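PDB 2E87: OBG-type G domain-containing protein, which binds GDP and is probably a GTP-binding protein of the Obg class, related to the nucleolar GTP-binding protein NOG1. Local coordinates for residues N3-P9 against R154-L160; R43-E47 against I116-N120; E80-V84 against Q238-A242; L108-Y112 against Q131-R135; Q208-G212 against K327-I331. All coordinates share one frame. Residue numbers count along the deposited sequence, not the author numbering.

Contact 1: N3-P9 against R154-L160; sequences NPFERMP and REVLKDL. With SO4 (sulfate ion), chain C.
Residues N3-P9 run as two overlapping type I turns, N3 to E6 and F5 to M8, a loop packed on the C-terminal end of helix 144-156 within the helical domain. The segments run antiparallel, pairing N3 with L160 (CA-CA 6.8 Å), F5 with L157 (7.0 Å) and M8 with R154 (7.0 Å). N3, chi1 t, uses both ends of its amide, as asparagine can: OD1 accepts from F5 N at 3.1 Å, an Asx turn, while ND2 donates to L157 O at 3.1 Å. F5, chi1 m with chi2 82°, presents a ring face to L157, whose CD1 lies 3.7 Å from the ring centroid (CH-pi); L160 CD1 is 3.8 Å from F5 CD1. M8, a selenomethionine with chi1 and chi2 t, bends at chi3 to bring CE 3.4 Å from R154 CB. R154, t at chi1 to chi3, makes a weak hydrogen bond from NE to M8 O (2.9 Å). R154, E155 and K158 form a salt-bridge network, and K158 NZ hydrogen-bonds O1 of a sulfate, probably from the crystallisation liquor, at 2.7 Å. An apolar core thus holds loop and helix end together, with one good hydrogen bond from the N3 amide and a weak one from R154.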
# COMPACT_ATOMS: atom_id res chain seq x y z
N ASN A 3 3.41 -4.73 5.81
CA ASN A 3 2.19 -4.31 5.11
C ASN A 3 1.48 -3.34 6.07
O ASN A 3 1.06 -3.73 7.15
CB ASN A 3 1.31 -5.52 4.81
CG ASN A 3 0.18 -5.20 3.85
OD1 ASN A 3 -0.68 -4.39 4.15
ND2 ASN A 3 0.19 -5.84 2.69
N PRO A 4 1.34 -2.07 5.67
CA PRO A 4 0.70 -0.99 6.44
C PRO A 4 -0.70 -1.28 6.95
O PRO A 4 -1.15 -0.67 7.91
CB PRO A 4 0.69 0.19 5.47
CG PRO A 4 1.65 -0.18 4.40
CD PRO A 4 1.50 -1.66 4.27
N PHE A 5 -1.40 -2.20 6.29
CA PHE A 5 -2.76 -2.51 6.67
C PHE A 5 -2.92 -3.77 7.52
O PHE A 5 -4.02 -4.10 7.96
CB PHE A 5 -3.64 -2.61 5.41
CG PHE A 5 -3.70 -1.33 4.61
CD1 PHE A 5 -2.69 -1.02 3.71
CD2 PHE A 5 -4.72 -0.41 4.82
CE1 PHE A 5 -2.69 0.19 3.04
CE2 PHE A 5 -4.72 0.81 4.15
CZ PHE A 5 -3.71 1.10 3.26
N GLU A 6 -1.82 -4.47 7.79
CA GLU A 6 -1.90 -5.70 8.57
C GLU A 6 -2.70 -5.48 9.85
O GLU A 6 -3.32 -6.41 10.36
CB GLU A 6 -0.50 -6.21 8.91
CG GLU A 6 0.17 -5.49 10.06
CD GLU A 6 0.36 -6.40 11.26
OE1 GLU A 6 1.04 -7.44 11.12
OE2 GLU A 6 -0.18 -6.08 12.35
N ARG A 7 -2.71 -4.25 10.34
CA ARG A 7 -3.44 -3.91 11.56
C ARG A 7 -4.91 -3.58 11.31
O ARG A 7 -5.70 -3.50 12.26
CB ARG A 7 -2.77 -2.70 12.24
CG ARG A 7 -1.54 -3.01 13.08
CD ARG A 7 -1.87 -2.87 14.57
NE ARG A 7 -2.28 -1.51 14.92
CZ ARG A 7 -2.91 -1.18 16.04
NH1 ARG A 7 -3.22 -2.12 16.94
NH2 ARG A 7 -3.24 0.09 16.27
N MSE A 8 -5.29 -3.37 10.05
CA MSE A 8 -6.68 -3.04 9.75
C MSE A 8 -7.57 -4.24 10.13
O MSE A 8 -7.45 -5.33 9.59
CB MSE A 8 -6.85 -2.67 8.27
CG MSE A 8 -8.27 -2.28 7.90
SE MSE A 8 -8.51 -1.81 6.01
CE MSE A 8 -7.29 -3.08 5.24
N PRO A 9 -8.48 -4.02 11.08
CA PRO A 9 -9.41 -5.02 11.58
C PRO A 9 -10.52 -5.41 10.62
O PRO A 9 -10.83 -4.69 9.67
CB PRO A 9 -9.97 -4.35 12.82
CG PRO A 9 -10.11 -2.93 12.35
CD PRO A 9 -8.81 -2.68 11.59
N ARG A 154 -9.87 -4.58 2.43
CA ARG A 154 -8.95 -5.07 3.46
C ARG A 154 -8.25 -6.34 3.02
O ARG A 154 -7.04 -6.49 3.20
CB ARG A 154 -9.72 -5.34 4.75
CG ARG A 154 -8.91 -6.05 5.81
CD ARG A 154 -9.80 -6.41 6.99
NE ARG A 154 -9.07 -7.13 8.04
CZ ARG A 154 -8.45 -8.29 7.85
NH1 ARG A 154 -8.46 -8.87 6.66
NH2 ARG A 154 -7.83 -8.87 8.87
N GLU A 155 -9.01 -7.25 2.44
CA GLU A 155 -8.47 -8.51 1.98
C GLU A 155 -7.56 -8.29 0.78
O GLU A 155 -6.49 -8.89 0.69
CB GLU A 155 -9.61 -9.46 1.62
CG GLU A 155 -9.27 -10.94 1.74
CD GLU A 155 -8.83 -11.33 3.14
OE1 GLU A 155 -9.55 -11.04 4.12
OE2 GLU A 155 -7.75 -11.94 3.27
N VAL A 156 -7.97 -7.43 -0.14
CA VAL A 156 -7.19 -7.15 -1.34
C VAL A 156 -5.86 -6.47 -1.03
O VAL A 156 -4.86 -6.74 -1.69
CB VAL A 156 -7.95 -6.21 -2.33
CG1 VAL A 156 -7.00 -5.71 -3.40
CG2 VAL A 156 -9.11 -6.95 -2.98
N LEU A 157 -5.87 -5.61 -0.02
CA LEU A 157 -4.67 -4.87 0.33
C LEU A 157 -3.54 -5.71 0.91
O LEU A 157 -2.40 -5.25 1.01
CB LEU A 157 -5.01 -3.72 1.27
CG LEU A 157 -5.80 -2.60 0.60
CD1 LEU A 157 -6.20 -1.57 1.64
CD2 LEU A 157 -4.96 -1.96 -0.50
N LYS A 158 -3.86 -6.95 1.26
CA LYS A 158 -2.88 -7.87 1.80
C LYS A 158 -1.84 -8.18 0.72
O LYS A 158 -0.72 -8.58 1.03
CB LYS A 158 -3.54 -9.17 2.27
CG LYS A 158 -4.42 -9.00 3.48
CD LYS A 158 -4.97 -10.34 3.95
CE LYS A 158 -5.63 -10.21 5.30
NZ LYS A 158 -6.29 -11.47 5.72
N ASP A 159 -2.21 -7.99 -0.55
CA ASP A 159 -1.30 -8.25 -1.65
C ASP A 159 -0.39 -7.08 -2.01
O ASP A 159 0.18 -7.06 -3.10
CB ASP A 159 -2.06 -8.66 -2.91
CG ASP A 159 -2.89 -9.90 -2.71
OD1 ASP A 159 -2.37 -10.87 -2.11
OD2 ASP A 159 -4.05 -9.92 -3.19
N LEU A 160 -0.25 -6.10 -1.13
CA LEU A 160 0.64 -4.99 -1.47
C LEU A 160 2.05 -5.54 -1.53
O LEU A 160 2.42 -6.41 -0.76
CB LEU A 160 0.58 -3.89 -0.41
CG LEU A 160 -0.61 -2.95 -0.50
CD1 LEU A 160 -0.59 -2.01 0.70
CD2 LEU A 160 -0.55 -2.17 -1.81
S SO4 C . -8.02 -12.53 8.35
O1 SO4 C . -6.48 -12.45 8.25
O2 SO4 C . -8.47 -13.89 8.88
O3 SO4 C . -8.43 -11.45 9.36
O4 SO4 C . -8.61 -12.35 6.94

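Contact 2: R43-E47 against I116-N120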
# COMPACT_ATOMS: atom_id res chain seq x y z
N ARG A 43 -37.12 3.94 33.25
CA ARG A 43 -36.45 5.09 32.65
C ARG A 43 -34.93 5.01 32.73
O ARG A 43 -34.23 5.38 31.79
CB ARG A 43 -36.97 6.38 33.31
CG ARG A 43 -36.33 7.67 32.80
CD ARG A 43 -37.10 8.91 33.25
NE ARG A 43 -37.09 9.11 34.71
CZ ARG A 43 -38.14 9.51 35.42
NH1 ARG A 43 -39.31 9.76 34.82
NH2 ARG A 43 -38.04 9.64 36.73
N LEU A 44 -34.39 4.52 33.85
CA LEU A 44 -32.94 4.39 33.99
C LEU A 44 -32.43 3.20 33.20
O LEU A 44 -31.26 3.12 32.88
CB LEU A 44 -32.54 4.21 35.46
CG LEU A 44 -32.93 5.29 36.47
CD1 LEU A 44 -32.42 4.89 37.85
CD2 LEU A 44 -32.34 6.62 36.04
N ARG A 45 -33.31 2.26 32.92
CA ARG A 45 -32.91 1.09 32.16
C ARG A 45 -32.84 1.46 30.69
O ARG A 45 -31.88 1.12 30.00
CB ARG A 45 -33.92 -0.07 32.33
CG ARG A 45 -33.60 -1.00 33.48
CD ARG A 45 -34.19 -2.39 33.28
NE ARG A 45 -33.93 -3.24 34.44
CZ ARG A 45 -34.69 -3.25 35.53
NH1 ARG A 45 -35.76 -2.47 35.61
NH2 ARG A 45 -34.38 -4.03 36.56
N GLU A 46 -33.86 2.18 30.24
CA GLU A 46 -33.95 2.61 28.86
C GLU A 46 -32.78 3.54 28.54
O GLU A 46 -32.21 3.48 27.46
CB GLU A 46 -35.29 3.30 28.63
CG GLU A 46 -36.47 2.37 28.88
CD GLU A 46 -36.59 1.28 27.83
OE1 GLU A 46 -35.56 0.84 27.29
OE2 GLU A 46 -37.72 0.83 27.55
N GLU A 47 -32.41 4.38 29.51
CA GLU A 47 -31.27 5.27 29.34
C GLU A 47 -30.00 4.43 29.21
O GLU A 47 -29.13 4.73 28.38
CB GLU A 47 -31.11 6.20 30.55
CG GLU A 47 -32.03 7.39 30.53
CD GLU A 47 -31.99 8.16 31.83
OE1 GLU A 47 -30.89 8.52 32.30
OE2 GLU A 47 -33.08 8.42 32.37
N ILE A 116 -35.66 11.02 27.23
CA ILE A 116 -36.08 9.97 28.15
C ILE A 116 -35.88 10.43 29.59
O ILE A 116 -36.80 10.36 30.40
CB ILE A 116 -35.28 8.66 27.90
CG1 ILE A 116 -35.64 8.10 26.52
CG2 ILE A 116 -35.60 7.61 28.98
CD1 ILE A 116 -34.66 7.06 26.01
N ARG A 117 -34.68 10.90 29.91
CA ARG A 117 -34.37 11.37 31.24
C ARG A 117 -35.41 12.39 31.70
O ARG A 117 -35.78 12.43 32.88
CB ARG A 117 -33.00 12.04 31.27
CG ARG A 117 -32.69 12.75 32.58
CD ARG A 117 -31.62 13.82 32.41
NE ARG A 117 -31.36 14.53 33.66
CZ ARG A 117 -30.61 15.63 33.76
NH1 ARG A 117 -30.05 16.15 32.67
NH2 ARG A 117 -30.43 16.21 34.94
N TYR A 118 -35.90 13.18 30.76
CA TYR A 118 -36.85 14.24 31.06
C TYR A 118 -38.34 13.88 30.93
O TYR A 118 -39.21 14.74 31.05
CB TYR A 118 -36.49 15.43 30.16
CG TYR A 118 -37.03 16.74 30.64
CD1 TYR A 118 -36.55 17.33 31.81
CD2 TYR A 118 -38.09 17.36 29.97
CE1 TYR A 118 -37.11 18.51 32.30
CE2 TYR A 118 -38.67 18.53 30.46
CZ TYR A 118 -38.18 19.10 31.62
OH TYR A 118 -38.78 20.24 32.12
N SER A 119 -38.65 12.60 30.71
CA SER A 119 -40.04 12.17 30.55
C SER A 119 -40.63 11.49 31.79
O SER A 119 -39.90 11.09 32.69
CB SER A 119 -40.15 11.22 29.36
OG SER A 119 -41.49 10.86 29.12
N ASN A 120 -41.95 11.37 31.82
CA ASN A 120 -42.65 10.72 32.93
C ASN A 120 -43.78 9.84 32.42
O ASN A 120 -44.55 9.29 33.21
CB ASN A 120 -43.25 11.74 33.91
CG ASN A 120 -42.19 12.52 34.66
OD1 ASN A 120 -41.33 11.94 35.33
ND2 ASN A 120 -42.25 13.84 34.55
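Two stretches of the helical domain meet where one helix stops. R43-E47 is an uninterrupted part of helix 38-67, whereas I116-N120 carries the last two residues of helix 88-117 and then leaves it, Y118 being the first residue outside helical phi/psi. The backbones come nearest at R43 and I116, with CA atoms 6.6 Å apart, and S119 N still bonds back to I116 O at 2.9 Å. R43 does most of the work. Its long chain, t at chi1 and chi2 and p at chi3, passes over the helix end, with CD 3.2 Å from I116 O, and delivers the guanidinium to acceptors beyond it: NH1 makes weak hydrogen bonds to S119 O (2.6 Å) and N120 OD1 (3.0 Å). Arginine suits this place because its aliphatic part covers I116, R43 CG lying 3.9 Å from I116 CG2, while its charged end serves oxygens past the last turn. I116, branched and apolar, fills the space between the backbones and also meets the CG of E47 through CG2 (3.9 Å). The E47 side chain lies along the helix end beside R117. The carboxylate of E46 turns elsewhere, to R129 on helix 122-142, and S119 OG bonds E124 on that same helix. The contact lies in the N-terminal helical bundle, where R43 of one helix reaches the loop in which helix 88-117 turns into helix 122-142.

Contact 3: E80-V84 against Q238-A242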
# COMPACT_ATOMS: atom_id res chain seq x y z
N GLU A 80 0.04 5.07 -4.31
CA GLU A 80 -0.24 4.75 -5.70
C GLU A 80 -0.81 3.33 -5.85
O GLU A 80 -1.83 3.12 -6.51
CB GLU A 80 1.04 4.93 -6.52
CG GLU A 80 0.83 5.34 -7.93
CD GLU A 80 -0.06 6.55 -8.07
OE1 GLU A 80 0.08 7.52 -7.30
OE2 GLU A 80 -0.90 6.55 -8.98
N LEU A 81 -0.19 2.34 -5.22
CA LEU A 81 -0.71 1.00 -5.37
C LEU A 81 -2.04 0.80 -4.63
O LEU A 81 -2.86 0.00 -5.07
CB LEU A 81 0.32 -0.04 -4.93
CG LEU A 81 1.56 -0.11 -5.81
CD1 LEU A 81 2.36 -1.30 -5.40
CD2 LEU A 81 1.20 -0.23 -7.26
N VAL A 82 -2.24 1.50 -3.53
CA VAL A 82 -3.51 1.41 -2.80
C VAL A 82 -4.63 1.87 -3.75
O VAL A 82 -5.69 1.25 -3.85
CB VAL A 82 -3.53 2.32 -1.54
CG1 VAL A 82 -4.97 2.58 -1.09
CG2 VAL A 82 -2.73 1.67 -0.41
N ASP A 83 -4.36 2.96 -4.45
CA ASP A 83 -5.30 3.52 -5.39
C ASP A 83 -5.56 2.49 -6.49
O ASP A 83 -6.69 2.28 -6.89
CB ASP A 83 -4.72 4.81 -5.99
CG ASP A 83 -5.72 5.55 -6.88
OD1 ASP A 83 -5.28 6.42 -7.65
OD2 ASP A 83 -6.94 5.30 -6.80
N VAL A 84 -4.51 1.84 -6.96
CA VAL A 84 -4.66 0.84 -8.01
C VAL A 84 -5.51 -0.33 -7.57
O VAL A 84 -6.33 -0.82 -8.33
CB VAL A 84 -3.29 0.29 -8.49
CG1 VAL A 84 -3.46 -1.07 -9.14
CG2 VAL A 84 -2.68 1.25 -9.48
N GLN A 238 -0.77 2.84 -14.30
CA GLN A 238 -0.56 3.55 -13.05
C GLN A 238 0.25 2.66 -12.10
O GLN A 238 1.11 3.14 -11.36
CB GLN A 238 -1.91 3.91 -12.41
CG GLN A 238 -1.85 4.89 -11.23
CD GLN A 238 -3.12 4.88 -10.37
OE1 GLN A 238 -4.11 4.25 -10.73
NE2 GLN A 238 -3.09 5.58 -9.23
N ALA A 239 -0.01 1.35 -12.14
CA ALA A 239 0.69 0.38 -11.30
C ALA A 239 2.17 0.27 -11.67
O ALA A 239 3.03 0.10 -10.79
CB ALA A 239 0.04 -0.99 -11.44
N ILE A 240 2.44 0.37 -12.96
CA ILE A 240 3.80 0.30 -13.49
C ILE A 240 4.52 1.59 -13.16
O ILE A 240 5.64 1.56 -12.64
CB ILE A 240 3.79 0.14 -15.03
CG1 ILE A 240 3.22 -1.23 -15.41
CG2 ILE A 240 5.19 0.33 -15.59
CD1 ILE A 240 2.81 -1.31 -16.87
N LEU A 241 3.88 2.71 -13.45
CA LEU A 241 4.50 4.00 -13.19
C LEU A 241 4.71 4.31 -11.72
O LEU A 241 5.41 5.26 -11.38
CB LEU A 241 3.70 5.12 -13.86
CG LEU A 241 3.61 5.06 -15.39
CD1 LEU A 241 2.90 6.31 -15.89
CD2 LEU A 241 5.00 4.97 -16.00
N ALA A 242 4.10 3.51 -10.85
CA ALA A 242 4.25 3.70 -9.42
C ALA A 242 5.73 3.49 -9.04
O ALA A 242 6.20 4.02 -8.04
CB ALA A 242 3.37 2.70 -8.65
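At the centre, small and branched apolar groups let two helices come close. L81 CD2 lies 3.9 Å from A242 CB and 4.4 Å from A239 CB, and V84 CG2 is 4.0 Å from A239 CB. Alanine suits both places because its methyl takes little room: the CA atoms of L81 and A239 are 6.1 Å apart. Further out, the aliphatic part of E80 covers A242, CG to A242 CB at 3.7 Å. The polar edge belongs to Q238, whose extended side chain places NE2 between two carboxylates of the other helix, donating to D83 OD1 at 2.8 Å and to E80 OE2 at 2.4 Å, a very short bond. An amide can supply one hydrogen to each acid. D83 OD2 also accepts a hydrogen bond from R88 N. The contact joins helix 76-86 of the helical domain to helix 234-241 of the G domain; around it, loop residues F199, P161 and F5 pack on V84, L81 and V82, and Y197 bonds to A239 O.

Contact 4: L108-Y112 against Q131-R135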
# COMPACT_ATOMS: atom_id res chain seq x y z
N LEU A 108 -27.42 11.39 18.35
CA LEU A 108 -28.70 10.77 18.63
C LEU A 108 -28.75 10.32 20.08
O LEU A 108 -29.76 10.49 20.74
CB LEU A 108 -28.95 9.58 17.69
CG LEU A 108 -29.21 9.98 16.23
CD1 LEU A 108 -29.25 8.73 15.34
CD2 LEU A 108 -30.54 10.73 16.17
N GLU A 109 -27.66 9.76 20.58
CA GLU A 109 -27.60 9.30 21.96
C GLU A 109 -27.90 10.43 22.92
O GLU A 109 -28.78 10.32 23.78
CB GLU A 109 -26.21 8.74 22.28
CG GLU A 109 -25.99 8.55 23.78
CD GLU A 109 -24.58 8.12 24.13
OE1 GLU A 109 -23.67 8.31 23.30
OE2 GLU A 109 -24.38 7.62 25.24
N GLU A 110 -27.16 11.53 22.79
CA GLU A 110 -27.36 12.68 23.64
C GLU A 110 -28.79 13.18 23.51
O GLU A 110 -29.43 13.51 24.50
CB GLU A 110 -26.35 13.76 23.26
CG GLU A 110 -26.60 15.09 23.94
CD GLU A 110 -25.40 16.01 23.86
OE1 GLU A 110 -24.40 15.77 24.58
OE2 GLU A 110 -25.45 16.98 23.06
N ARG A 111 -29.30 13.21 22.28
CA ARG A 111 -30.67 13.66 22.06
C ARG A 111 -31.71 12.78 22.76
O ARG A 111 -32.59 13.29 23.45
CB ARG A 111 -30.96 13.71 20.55
CG ARG A 111 -32.45 13.54 20.18
CD ARG A 111 -33.10 14.83 19.69
NE ARG A 111 -32.39 15.41 18.56
CZ ARG A 111 -32.30 14.84 17.36
NH1 ARG A 111 -32.89 13.67 17.14
NH2 ARG A 111 -31.62 15.43 16.40
N TYR A 112 -31.62 11.46 22.60
CA TYR A 112 -32.58 10.55 23.21
C TYR A 112 -32.45 10.36 24.72
O TYR A 112 -33.45 10.19 25.40
CB TYR A 112 -32.56 9.21 22.48
CG TYR A 112 -33.36 9.27 21.21
CD1 TYR A 112 -34.73 9.04 21.22
CD2 TYR A 112 -32.77 9.68 20.01
CE1 TYR A 112 -35.50 9.21 20.10
CE2 TYR A 112 -33.54 9.87 18.88
CZ TYR A 112 -34.90 9.63 18.92
OH TYR A 112 -35.67 9.85 17.81
N GLN A 131 -37.44 4.25 19.24
CA GLN A 131 -37.08 5.13 18.12
C GLN A 131 -35.58 5.19 17.92
O GLN A 131 -35.11 5.15 16.79
CB GLN A 131 -37.60 6.55 18.35
CG GLN A 131 -39.09 6.72 18.23
CD GLN A 131 -39.49 8.18 18.25
OE1 GLN A 131 -39.08 8.95 17.37
NE2 GLN A 131 -40.28 8.57 19.25
N PHE A 132 -34.85 5.30 19.02
CA PHE A 132 -33.39 5.38 18.96
C PHE A 132 -32.85 4.12 18.28
O PHE A 132 -32.07 4.20 17.33
CB PHE A 132 -32.81 5.55 20.37
CG PHE A 132 -31.32 5.55 20.41
CD1 PHE A 132 -30.60 6.67 20.01
CD2 PHE A 132 -30.63 4.41 20.82
CE1 PHE A 132 -29.19 6.65 20.03
CE2 PHE A 132 -29.25 4.38 20.84
CZ PHE A 132 -28.51 5.51 20.44
N TYR A 133 -33.27 2.95 18.77
CA TYR A 133 -32.85 1.69 18.17
C TYR A 133 -33.12 1.76 16.67
O TYR A 133 -32.25 1.49 15.85
CB TYR A 133 -33.63 0.52 18.78
CG TYR A 133 -33.02 -0.09 20.02
CD1 TYR A 133 -32.52 0.71 21.04
CD2 TYR A 133 -32.97 -1.48 20.18
CE1 TYR A 133 -31.97 0.15 22.19
CE2 TYR A 133 -32.42 -2.06 21.34
CZ TYR A 133 -31.92 -1.23 22.33
OH TYR A 133 -31.34 -1.76 23.44
N GLY A 134 -34.35 2.15 16.32
CA GLY A 134 -34.72 2.25 14.92
C GLY A 134 -33.76 3.12 14.13
O GLY A 134 -33.32 2.74 13.04
N ARG A 135 -33.42 4.28 14.68
CA ARG A 135 -32.50 5.19 14.00
C ARG A 135 -31.06 4.70 13.94
O ARG A 135 -30.36 4.96 12.97
CB ARG A 135 -32.54 6.58 14.63
CG ARG A 135 -33.86 7.32 14.42
CD ARG A 135 -33.74 8.76 14.84
NE ARG A 135 -35.03 9.40 15.04
CZ ARG A 135 -35.96 9.53 14.10
NH1 ARG A 135 -35.75 9.05 12.88
NH2 ARG A 135 -37.11 10.15 14.38
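Within the N-terminal helical bundle, helices 88-117 and 122-142 form an antiparallel helical hairpin, their short segments here running at 169° with axes 10.7 Å apart. Y112 and F132 bury the most surface and have the nearest CA atoms, 6.7 Å apart. Y112, chi1 m, directs its ring across the interface, so that F132 CB lies over one face, 4.1 Å from the ring centroid, as a CH-pi contact. The two rings also touch, Y112 CD2 to F132 CD1 at 3.7 Å, but obliquely, with planes at 56°. F132, chi1 t, lays its ring beside L108, whose CB is 3.8 Å from F132 CE1; E109 N approaches the same CE1 at 3.5 Å. A flat phenyl suits this position because it can fill the space beside a helix backbone, and V50 of helix 38-67 packs against it too. E109 sends its carboxylate to S54 on that third helix. R135, the third large contributor, lies along the more exposed side, its methylenes beside L108 (CD to CD2 4.0 Å). Tyrosine suits its place because its hydroxyl reaches this margin, where R135 NE donates a hydrogen bond to Y112 OH at 2.9 Å.

Contact 5: Q208-G212 against K327-I331; sequences QFEDG and KEEII
This is a helix-on-sheet contact in the G domain, where helix 323-350 covers the end of strand 204-211. Residues 208-211 are extended, and G212 leaves the strand with phi/psi of 72/-126, a positive phi that suits a residue without a side chain; K327-I331 is regular helix. The axes of the short segments approach to 10.7 Å and cross at -73°. F209 lies nearest K327 (CA-CA 9.0 Å) and D211 nearest I331 (7.8 Å). These two strand residues both point toward the helix, while E210 between them points away. F209, chi1 p and chi2 77°, spans the gap. Such packing of a helix against the strands of a mixed sheet belongs to the P-loop GTPase fold. K327, t through chi3 and p at chi4, folds over one face of the F209 ring: its CG is 4.1 Å and its NZ 4.2 Å from the ring centroid, giving a CH-pi and a cation-pi contact. Lysine thus offers methylenes and charge to one ring. At the ring edge stand I330 CG2, 3.7 Å from F209 CZ, and I331 CG1, 4.0 Å from F209 CE1, both isoleucines having chi1 m. D211, chi1 t, sets OD2 3.7 Å from I331 CG2, its carboxylate making a weak, long ion pair with R335 further along the helix.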
# COMPACT_ATOMS: atom_id res chain seq x y z
N GLN A 208 18.86 -7.69 -1.96
CA GLN A 208 19.60 -6.69 -1.23
C GLN A 208 21.07 -7.03 -1.22
O GLN A 208 21.45 -8.19 -1.17
CB GLN A 208 19.13 -6.63 0.22
CG GLN A 208 18.14 -5.54 0.58
CD GLN A 208 17.95 -5.41 2.09
OE1 GLN A 208 18.92 -5.42 2.87
NE2 GLN A 208 16.69 -5.28 2.52
N PHE A 209 21.91 -6.01 -1.28
CA PHE A 209 23.33 -6.24 -1.15
C PHE A 209 23.84 -5.14 -0.24
O PHE A 209 23.38 -4.00 -0.30
CB PHE A 209 24.04 -6.30 -2.51
CG PHE A 209 24.31 -4.99 -3.13
CD1 PHE A 209 25.36 -4.20 -2.69
CD2 PHE A 209 23.58 -4.57 -4.23
CE1 PHE A 209 25.68 -3.02 -3.33
CE2 PHE A 209 23.90 -3.39 -4.88
CZ PHE A 209 24.95 -2.62 -4.43
N GLU A 210 24.75 -5.51 0.65
CA GLU A 210 25.27 -4.56 1.61
C GLU A 210 26.67 -4.09 1.25
O GLU A 210 27.49 -4.85 0.77
CB GLU A 210 25.25 -5.21 2.99
CG GLU A 210 25.61 -4.29 4.16
CD GLU A 210 25.33 -4.93 5.52
OE1 GLU A 210 25.87 -6.02 5.80
OE2 GLU A 210 24.56 -4.33 6.32
N ASP A 211 26.92 -2.80 1.44
CA ASP A 211 28.24 -2.24 1.21
C ASP A 211 28.52 -1.39 2.43
O ASP A 211 27.85 -0.38 2.66
CB ASP A 211 28.30 -1.37 -0.04
CG ASP A 211 29.70 -0.85 -0.29
OD1 ASP A 211 30.61 -1.70 -0.43
OD2 ASP A 211 29.90 0.39 -0.31
N GLY A 212 29.53 -1.78 3.20
CA GLY A 212 29.83 -1.06 4.42
C GLY A 212 28.67 -1.45 5.32
O GLY A 212 28.40 -2.64 5.51
N LYS A 327 28.04 -3.20 -9.64
CA LYS A 327 27.90 -3.00 -8.20
C LYS A 327 28.61 -1.71 -7.84
O LYS A 327 28.08 -0.86 -7.12
CB LYS A 327 28.55 -4.17 -7.46
CG LYS A 327 27.96 -4.48 -6.11
CD LYS A 327 28.77 -5.55 -5.41
CE LYS A 327 28.00 -6.20 -4.27
NZ LYS A 327 26.96 -7.13 -4.79
N GLU A 328 29.82 -1.56 -8.37
CA GLU A 328 30.62 -0.37 -8.12
C GLU A 328 29.82 0.86 -8.52
O GLU A 328 29.69 1.81 -7.75
CB GLU A 328 31.90 -0.39 -8.95
CG GLU A 328 33.08 -1.21 -8.40
CD GLU A 328 34.25 -1.27 -9.39
OE1 GLU A 328 34.67 -0.21 -9.91
OE2 GLU A 328 34.75 -2.39 -9.65
N GLU A 329 29.32 0.85 -9.75
CA GLU A 329 28.56 1.98 -10.27
C GLU A 329 27.27 2.24 -9.48
O GLU A 329 26.85 3.40 -9.36
CB GLU A 329 28.25 1.75 -11.76
CG GLU A 329 27.59 2.92 -12.46
CD GLU A 329 28.38 4.21 -12.32
OE1 GLU A 329 29.61 4.18 -12.52
OE2 GLU A 329 27.77 5.26 -12.01
N ILE A 330 26.66 1.19 -8.95
CA ILE A 330 25.43 1.33 -8.16
C ILE A 330 25.78 2.12 -6.92
O ILE A 330 25.14 3.12 -6.59
CB ILE A 330 24.87 -0.03 -7.72
CG1 ILE A 330 24.30 -0.76 -8.92
CG2 ILE A 330 23.85 0.15 -6.60
CD1 ILE A 330 23.79 -2.16 -8.60
N ILE A 331 26.83 1.66 -6.24
CA ILE A 331 27.31 2.29 -5.02
C ILE A 331 27.68 3.74 -5.22
O ILE A 331 27.35 4.59 -4.40
CB ILE A 331 28.52 1.53 -4.48
CG1 ILE A 331 28.10 0.13 -4.05
CG2 ILE A 331 29.14 2.31 -3.34
CD1 ILE A 331 29.18 -0.89 -4.09

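In the fold
From the N terminus, the loop at 3-9 opens contact 1, which closes at 154-160 and so encloses most of the helical domain. Contacts 2 and 4 are nested inside that loop and cross each other: both use helix 88-117, joining it to helices 38-67 and 122-142 far out on the bundle. Contact 3 opens at 80-84, within contact 1, but closes at 238-242, beyond it; the two cross and touch, F5 and L157 meeting V82, L160 meeting L81. Contact 2 also crosses contact 3, and contact 4 is nested inside it. Together contacts 1 and 3 tie the helical domain to the G domain. Contact 5 opens at 208-212, crosses contact 3 and closes at 327-331.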